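Local coordinates for flavin prenyltransferase UbiX (Methanocaldococcus jannaschii, PDB 6M8V), which catalyses metal-independent transfer of a dimethylallyl group from dimethylallyl phosphate to N5 and C6 of reduced FMN, giving the prenylated flavin cofactor used by UbiD-type decarboxylases, at the interface of chains A and B and the interface of chains A and C. Residues are numbered along the deposited sequence; one frame, centred on the assembly and turned at random. Chains: chain A/B/C, Flavin prenyltransferase UbiX.

Contact 1: the interface of chains A and B. Residues chain A 150, 166, 169, 178, 180-182; chain B 71-74, 110-111.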
# COMPACT_ATOMS: atom_id res chain seq x y z
N TYR A 150 9.85 -30.13 23.06
CA TYR A 150 9.39 -31.50 22.83
C TYR A 150 10.53 -32.50 22.90
O TYR A 150 10.28 -33.70 23.07
CB TYR A 150 8.65 -31.62 21.49
CG TYR A 150 9.37 -31.05 20.28
CD1 TYR A 150 10.44 -31.73 19.69
CD2 TYR A 150 8.95 -29.86 19.70
CE1 TYR A 150 11.08 -31.22 18.57
CE2 TYR A 150 9.58 -29.35 18.58
CZ TYR A 150 10.65 -30.03 18.02
OH TYR A 150 11.27 -29.51 16.91
N ARG A 166 18.87 -26.92 14.44
CA ARG A 166 17.92 -26.35 13.48
C ARG A 166 18.63 -25.46 12.46
O ARG A 166 18.26 -25.45 11.28
CB ARG A 166 16.84 -25.57 14.22
CG ARG A 166 15.95 -26.44 15.10
CD ARG A 166 15.16 -27.42 14.26
NE ARG A 166 14.02 -26.76 13.63
CZ ARG A 166 13.61 -27.02 12.40
NH1 ARG A 166 14.24 -27.92 11.66
NH2 ARG A 166 12.56 -26.37 11.90
N ASP A 169 20.11 -27.76 10.07
CA ASP A 169 19.02 -28.23 9.22
C ASP A 169 18.77 -27.28 8.05
O ASP A 169 18.69 -27.71 6.89
CB ASP A 169 17.73 -28.40 10.04
CG ASP A 169 17.80 -29.57 11.00
OD1 ASP A 169 18.65 -30.46 10.79
OD2 ASP A 169 16.99 -29.61 11.95
N PHE A 178 19.97 -32.89 18.20
CA PHE A 178 18.81 -32.85 19.08
C PHE A 178 17.89 -34.01 18.76
O PHE A 178 17.92 -34.57 17.65
CB PHE A 178 18.05 -31.51 18.96
CG PHE A 178 17.48 -31.24 17.59
CD1 PHE A 178 16.13 -31.46 17.33
CD2 PHE A 178 18.27 -30.74 16.57
CE1 PHE A 178 15.60 -31.21 16.08
CE2 PHE A 178 17.75 -30.49 15.31
CZ PHE A 178 16.41 -30.72 15.07
N ARG A 180 14.75 -35.28 17.53
CA ARG A 180 13.75 -34.71 16.64
C ARG A 180 12.35 -35.08 17.10
O ARG A 180 12.15 -35.86 18.04
CB ARG A 180 14.03 -35.14 15.20
CG ARG A 180 15.38 -34.66 14.71
CD ARG A 180 15.65 -35.05 13.27
NE ARG A 180 16.99 -34.63 12.86
CZ ARG A 180 17.29 -33.42 12.40
NH1 ARG A 180 16.34 -32.50 12.28
NH2 ARG A 180 18.53 -33.12 12.06
N TRP A 181 11.35 -34.51 16.42
CA TRP A 181 9.97 -34.63 16.88
C TRP A 181 9.50 -36.08 16.89
O TRP A 181 8.92 -36.56 17.87
CB TRP A 181 9.06 -33.76 16.02
CG TRP A 181 7.61 -34.16 16.00
CD1 TRP A 181 6.82 -34.30 14.89
CD2 TRP A 181 6.78 -34.47 17.13
NE1 TRP A 181 5.55 -34.68 15.26
CE2 TRP A 181 5.50 -34.80 16.63
CE3 TRP A 181 6.99 -34.51 18.51
CZ2 TRP A 181 4.45 -35.15 17.46
CZ3 TRP A 181 5.94 -34.87 19.33
CH2 TRP A 181 4.68 -35.19 18.80
N GLY A 182 9.79 -36.82 15.81
CA GLY A 182 9.45 -38.23 15.78
C GLY A 182 10.27 -39.07 16.75
O GLY A 182 10.13 -40.29 16.80
N SER B 71 6.13 -31.34 12.19
CA SER B 71 7.24 -30.58 12.74
C SER B 71 8.29 -30.32 11.67
O SER B 71 8.58 -31.20 10.86
CB SER B 71 7.89 -31.32 13.91
OG SER B 71 9.15 -30.74 14.23
N GLY B 72 8.85 -29.11 11.69
CA GLY B 72 9.94 -28.78 10.78
C GLY B 72 11.22 -29.53 11.07
O GLY B 72 12.09 -29.59 10.19
N SER B 73 11.36 -30.09 12.27
CA SER B 73 12.53 -30.90 12.58
C SER B 73 12.62 -32.12 11.67
O SER B 73 13.72 -32.63 11.43
CB SER B 73 12.51 -31.32 14.04
OG SER B 73 11.42 -32.20 14.31
N ASN B 74 11.49 -32.60 11.17
CA ASN B 74 11.46 -33.66 10.17
C ASN B 74 11.43 -33.06 8.77
O ASN B 74 10.96 -31.94 8.56
CB ASN B 74 10.26 -34.58 10.41
CG ASN B 74 10.29 -35.24 11.77
OD1 ASN B 74 11.34 -35.69 12.23
ND2 ASN B 74 9.15 -35.30 12.44
N LYS B 110 8.10 -22.05 5.90
CA LYS B 110 9.15 -21.59 6.81
C LYS B 110 10.47 -22.32 6.55
O LYS B 110 11.54 -21.71 6.69
CB LYS B 110 8.72 -21.74 8.27
CG LYS B 110 8.79 -23.15 8.86
CD LYS B 110 7.98 -23.23 10.16
CE LYS B 110 8.15 -24.57 10.87
NZ LYS B 110 9.48 -24.71 11.53
N GLU B 111 10.42 -23.59 6.16
CA GLU B 111 11.64 -24.34 5.87
C GLU B 111 12.09 -24.19 4.42
O GLU B 111 13.08 -24.81 4.03
CB GLU B 111 11.45 -25.83 6.20
CG GLU B 111 10.96 -26.12 7.62
CD GLU B 111 12.00 -25.81 8.70
OE1 GLU B 111 13.21 -25.86 8.40
OE2 GLU B 111 11.61 -25.54 9.85
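B:Ser73 sits at the crowded centre of this subunit interface, where the loop 71-74 of chain B is clasped by the C-terminal tail and the helix 156-171 of chain A. A small residue suits the place: its CB lies at the ring edge of A:Phe178, 3.7 Å from CE1, and its hydroxyl, held between backbone N and carbonyl carbon (chi1 65°), faces the tail. There OG accepts the backbone N-H of the poorly ordered A:Trp181 at 3.1 Å, and it also pairs with B:Ser71 OG at 2.7 Å, so two serines brace one another. The carbonyl oxygen B:Ser73 O receives A:Arg180 NH1 at 2.8 Å on an in-plane lone pair. Extended from CG to NE, A:Arg180 reaches far enough to grip A:Asp169 end-on as well, NH2 meeting OD1 on its syn lone pair at 3.0 Å. A:Asp169 OD2 also takes A:Arg166 NH1, tying the two arginines together. A:Arg166, bent at chi2 and chi3, belongs to the predicted dimethylallyl phosphate site with A:Tyr150, so the interface probably helps shape that site. The looser flank is formed by A:Trp181, a poorly ordered residue lying obliquely beside the B:Asn74 amide, planes 34° apart. At the opposite end B:Glu111 OE2 forms salt bridges: A:Arg166 NH2 crosses the interface to meet it from above the carboxylate plane. B:Lys110 NZ takes the anti lone pair of B:Glu111 OE2 at 2.8 Å.

Contact 2: the interface of chains A and C. Residues chain A 118, 143, 163, 166, 170; chain C 122-123.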
# COMPACT_ATOMS: atom_id res chain seq x y z
N MET A 118 19.27 -14.42 12.92
CA MET A 118 18.70 -14.89 14.18
C MET A 118 18.53 -13.71 15.13
O MET A 118 19.31 -13.54 16.08
CB MET A 118 19.59 -15.97 14.80
CG MET A 118 20.05 -16.99 13.77
SD MET A 118 20.71 -18.50 14.48
CE MET A 118 19.29 -19.16 15.34
N MET A 143 15.13 -16.33 11.68
CA MET A 143 15.18 -17.45 12.61
C MET A 143 15.62 -16.98 13.99
O MET A 143 16.72 -17.32 14.45
CB MET A 143 16.13 -18.52 12.07
CG MET A 143 15.86 -19.90 12.56
SD MET A 143 17.00 -21.05 11.79
CE MET A 143 16.33 -22.59 12.39
N VAL A 163 18.74 -25.34 19.06
CA VAL A 163 18.79 -24.16 18.19
C VAL A 163 19.84 -24.35 17.10
O VAL A 163 19.59 -24.08 15.92
CB VAL A 163 19.06 -22.90 19.03
CG1 VAL A 163 19.26 -21.69 18.12
CG2 VAL A 163 17.92 -22.66 20.02
N ARG A 166 18.87 -26.92 14.44
CA ARG A 166 17.92 -26.35 13.48
C ARG A 166 18.63 -25.46 12.46
O ARG A 166 18.26 -25.45 11.28
CB ARG A 166 16.84 -25.57 14.22
CG ARG A 166 15.95 -26.44 15.10
CD ARG A 166 15.16 -27.42 14.26
NE ARG A 166 14.02 -26.76 13.63
CZ ARG A 166 13.61 -27.02 12.40
NH1 ARG A 166 14.24 -27.92 11.66
NH2 ARG A 166 12.56 -26.37 11.90
N ILE A 170 18.65 -25.98 8.34
CA ILE A 170 18.41 -24.98 7.30
C ILE A 170 19.59 -24.90 6.34
O ILE A 170 19.41 -24.66 5.14
CB ILE A 170 18.12 -23.61 7.95
CG1 ILE A 170 16.82 -23.65 8.75
CG2 ILE A 170 18.03 -22.52 6.90
CD1 ILE A 170 15.58 -23.78 7.88
N MET C 122 10.06 -21.74 14.84
CA MET C 122 11.41 -21.48 14.37
C MET C 122 11.71 -22.35 13.16
O MET C 122 11.57 -23.58 13.22
CB MET C 122 12.41 -21.74 15.50
CG MET C 122 13.82 -21.30 15.21
SD MET C 122 14.93 -21.79 16.55
CE MET C 122 16.49 -21.32 15.83
N PRO C 123 12.06 -21.75 12.01
CA PRO C 123 12.03 -20.30 11.75
C PRO C 123 10.60 -19.77 11.61
O PRO C 123 9.66 -20.56 11.59
CB PRO C 123 12.77 -20.16 10.40
CG PRO C 123 13.32 -21.51 10.08
CD PRO C 123 12.52 -22.52 10.84
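The methyl end of C:Met122 is the focus of this apolar patch in a two-fold symmetric interface. Its CE touches A:Met118 CE at 3.6 Å, A:Val163 CG1 and A:Met143 CG. An unbranched, flexible thioether suits such a place, since it can thread a slim methyl among groups of different shape. C:Met122 does so fully extended, CG anti to the backbone N (chi1 -171°), and A:Met143, equally extended, crosses it at about a right angle. A:Met118 instead bends at chi3, which turns its methyl toward that of C:Met122. Beside this cluster the ring of C:Pro123 lies alongside A:Met143, its CB 3.8 Å from A:Met143 CG, while its CG meets A:Ile170 CD1 tip to tip at 3.9 Å. Farther out, the helix 156-171 presents A:Val163, A:Arg166 and A:Ile170 to chain C, and the strand 114-119 supplies A:Met118. The methionine cluster probably helps seal the A–C interface beside A:Arg166, a residue of the predicted dimethylallyl phosphate site. The peptide bond between C:Met122 and C:Pro123 is cis, an arrangement that proline tolerates better than other residues; it sets the pyrrolidine and the methionine carbonyl in their relative places. That carbonyl is the polar rim of the patch: C:Met122 O accepts A:Arg166 NH2 at 3.2 Å, on an in-plane lone pair, with an angle of 156° at the hydrogen.

Contact 3: the interface of chains A and C. Residues chain A 132-133, 136-137, 141-142; chain C 123-126, 129.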
# COMPACT_ATOMS: atom_id res chain seq x y z
N MET A 132 12.08 -7.68 9.83
CA MET A 132 12.13 -9.13 9.59
C MET A 132 11.24 -9.54 8.44
O MET A 132 11.63 -10.36 7.60
CB MET A 132 11.74 -9.88 10.86
CG MET A 132 12.79 -9.80 11.97
SD MET A 132 12.38 -10.87 13.38
CE MET A 132 11.56 -9.69 14.44
N LEU A 133 10.02 -8.99 8.38
CA LEU A 133 9.10 -9.33 7.30
C LEU A 133 9.69 -8.98 5.94
O LEU A 133 9.66 -9.80 5.01
CB LEU A 133 7.77 -8.61 7.51
CG LEU A 133 6.71 -8.76 6.42
CD1 LEU A 133 6.35 -10.24 6.21
CD2 LEU A 133 5.46 -7.92 6.74
N SER A 136 12.43 -11.54 5.16
CA SER A 136 11.79 -12.81 4.84
C SER A 136 11.14 -12.77 3.46
O SER A 136 11.21 -13.75 2.71
CB SER A 136 10.77 -13.15 5.92
OG SER A 136 10.24 -14.45 5.72
N ASN A 137 10.50 -11.65 3.11
CA ASN A 137 9.89 -11.50 1.79
C ASN A 137 10.92 -11.55 0.68
O ASN A 137 10.59 -11.90 -0.46
CB ASN A 137 9.11 -10.19 1.68
CG ASN A 137 7.77 -10.23 2.38
OD1 ASN A 137 7.17 -9.20 2.65
ND2 ASN A 137 7.31 -11.43 2.69
N ILE A 141 16.09 -16.26 5.58
CA ILE A 141 15.49 -17.15 6.56
C ILE A 141 15.58 -16.47 7.92
O ILE A 141 16.65 -16.37 8.51
CB ILE A 141 16.18 -18.52 6.56
CG1 ILE A 141 15.97 -19.23 5.22
CG2 ILE A 141 15.63 -19.39 7.68
CD1 ILE A 141 17.22 -19.36 4.38
N VAL A 142 14.44 -15.99 8.42
CA VAL A 142 14.40 -15.22 9.65
C VAL A 142 14.14 -16.19 10.79
O VAL A 142 13.07 -16.79 10.88
CB VAL A 142 13.34 -14.12 9.59
CG1 VAL A 142 13.25 -13.41 10.93
CG2 VAL A 142 13.67 -13.12 8.48
N PRO C 123 12.06 -21.75 12.01
CA PRO C 123 12.03 -20.30 11.75
C PRO C 123 10.60 -19.77 11.61
O PRO C 123 9.66 -20.56 11.59
CB PRO C 123 12.77 -20.16 10.40
CG PRO C 123 13.32 -21.51 10.08
CD PRO C 123 12.52 -22.52 10.84
N PHE C 124 10.46 -18.45 11.52
CA PHE C 124 9.22 -17.81 11.10
C PHE C 124 9.21 -17.65 9.59
O PHE C 124 10.25 -17.40 8.97
CB PHE C 124 9.06 -16.43 11.74
CG PHE C 124 8.77 -16.45 13.22
CD1 PHE C 124 7.72 -17.20 13.73
CD2 PHE C 124 9.54 -15.69 14.09
CE1 PHE C 124 7.44 -17.20 15.08
CE2 PHE C 124 9.26 -15.69 15.45
CZ PHE C 124 8.21 -16.45 15.95
N ASN C 125 8.03 -17.79 8.99
CA ASN C 125 7.85 -17.41 7.60
C ASN C 125 7.17 -16.03 7.54
O ASN C 125 6.87 -15.42 8.56
CB ASN C 125 7.06 -18.47 6.82
CG ASN C 125 5.64 -18.67 7.32
OD1 ASN C 125 4.96 -17.73 7.74
ND2 ASN C 125 5.17 -19.92 7.24
N SER C 126 6.94 -15.55 6.32
CA SER C 126 6.38 -14.21 6.14
C SER C 126 4.95 -14.10 6.62
O SER C 126 4.50 -13.00 6.96
CB SER C 126 6.45 -13.80 4.68
OG SER C 126 7.78 -13.41 4.35
N LEU C 129 5.24 -13.51 10.35
CA LEU C 129 5.76 -12.18 10.63
C LEU C 129 4.72 -11.10 10.35
O LEU C 129 4.59 -10.14 11.11
CB LEU C 129 7.04 -11.94 9.82
CG LEU C 129 8.22 -12.78 10.32
CD1 LEU C 129 9.35 -12.87 9.30
CD2 LEU C 129 8.74 -12.21 11.65
O HOH W 1 11.83 -16.26 7.25
O HOH W 2 8.29 -16.50 4.05
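A short antiparallel beta bridge and a helix-to-helix contact join chains A and C here; the interface is two-fold symmetric, so the same contacts occur twice in it and probably help hold the pair together. The bridge pairs A:Val142 with C:Phe124: the amide N of C:Phe124 donates to A:Val142 O at 3.2 Å, coming in nearly along the C=O axis (172°). Beside it, C:Pro123 lies alongside A:Ile141, ring against the CG2 methyl. Water 1 extends the pairing, bound by A:Val142 N, by C:Phe124 O at 2.6 Å and by A:Ser136 OG. Serine suits the helix 126-137 at this point because its small hydroxyl, anti to the backbone N (chi1 -173°), lets the chains come close and still bonds: A:Ser136 OG meets C:Ser126 OG at 3.0 Å. C:Ser126 begins the same helix in chain C, and water 2 touches its N, at 2.8 Å, and its OG. That hydroxyl also lies 2.6 Å from A:Asn137 ND2, the amide nitrogen, which can donate a hydrogen bond to it. Next to this polar strip C:Leu129 supplies the apolar filling: its branched end sets CD1 at 3.7 Å from A:Ser136 CB and CD2 against A:Met132 CB, while A:Leu133 CD1 packs near C:Ser126 CB. Together the beta bridge, the waters and the leucine packing probably help fix how the two helices 126-137 sit against each other, steadying the pairing of subunits.

Contacts 1 and 2 lie about 10 Å apart between the centres of their C-alpha atoms, as do contacts 2 and 3, whereas contacts 1 and 3 are about 17 Å apart, so contact 2 sits between the others. A:Arg166 belongs to contacts 1 and 2 and reaches chains B and C at once, which places a residue of the predicted substrate site where three subunits meet. C:Pro123 links contacts 2 and 3 along one segment of chain C. The active site is therefore likely to depend on assembly, in a deposited particle of twelve copies in which every subunit can repeat these roles.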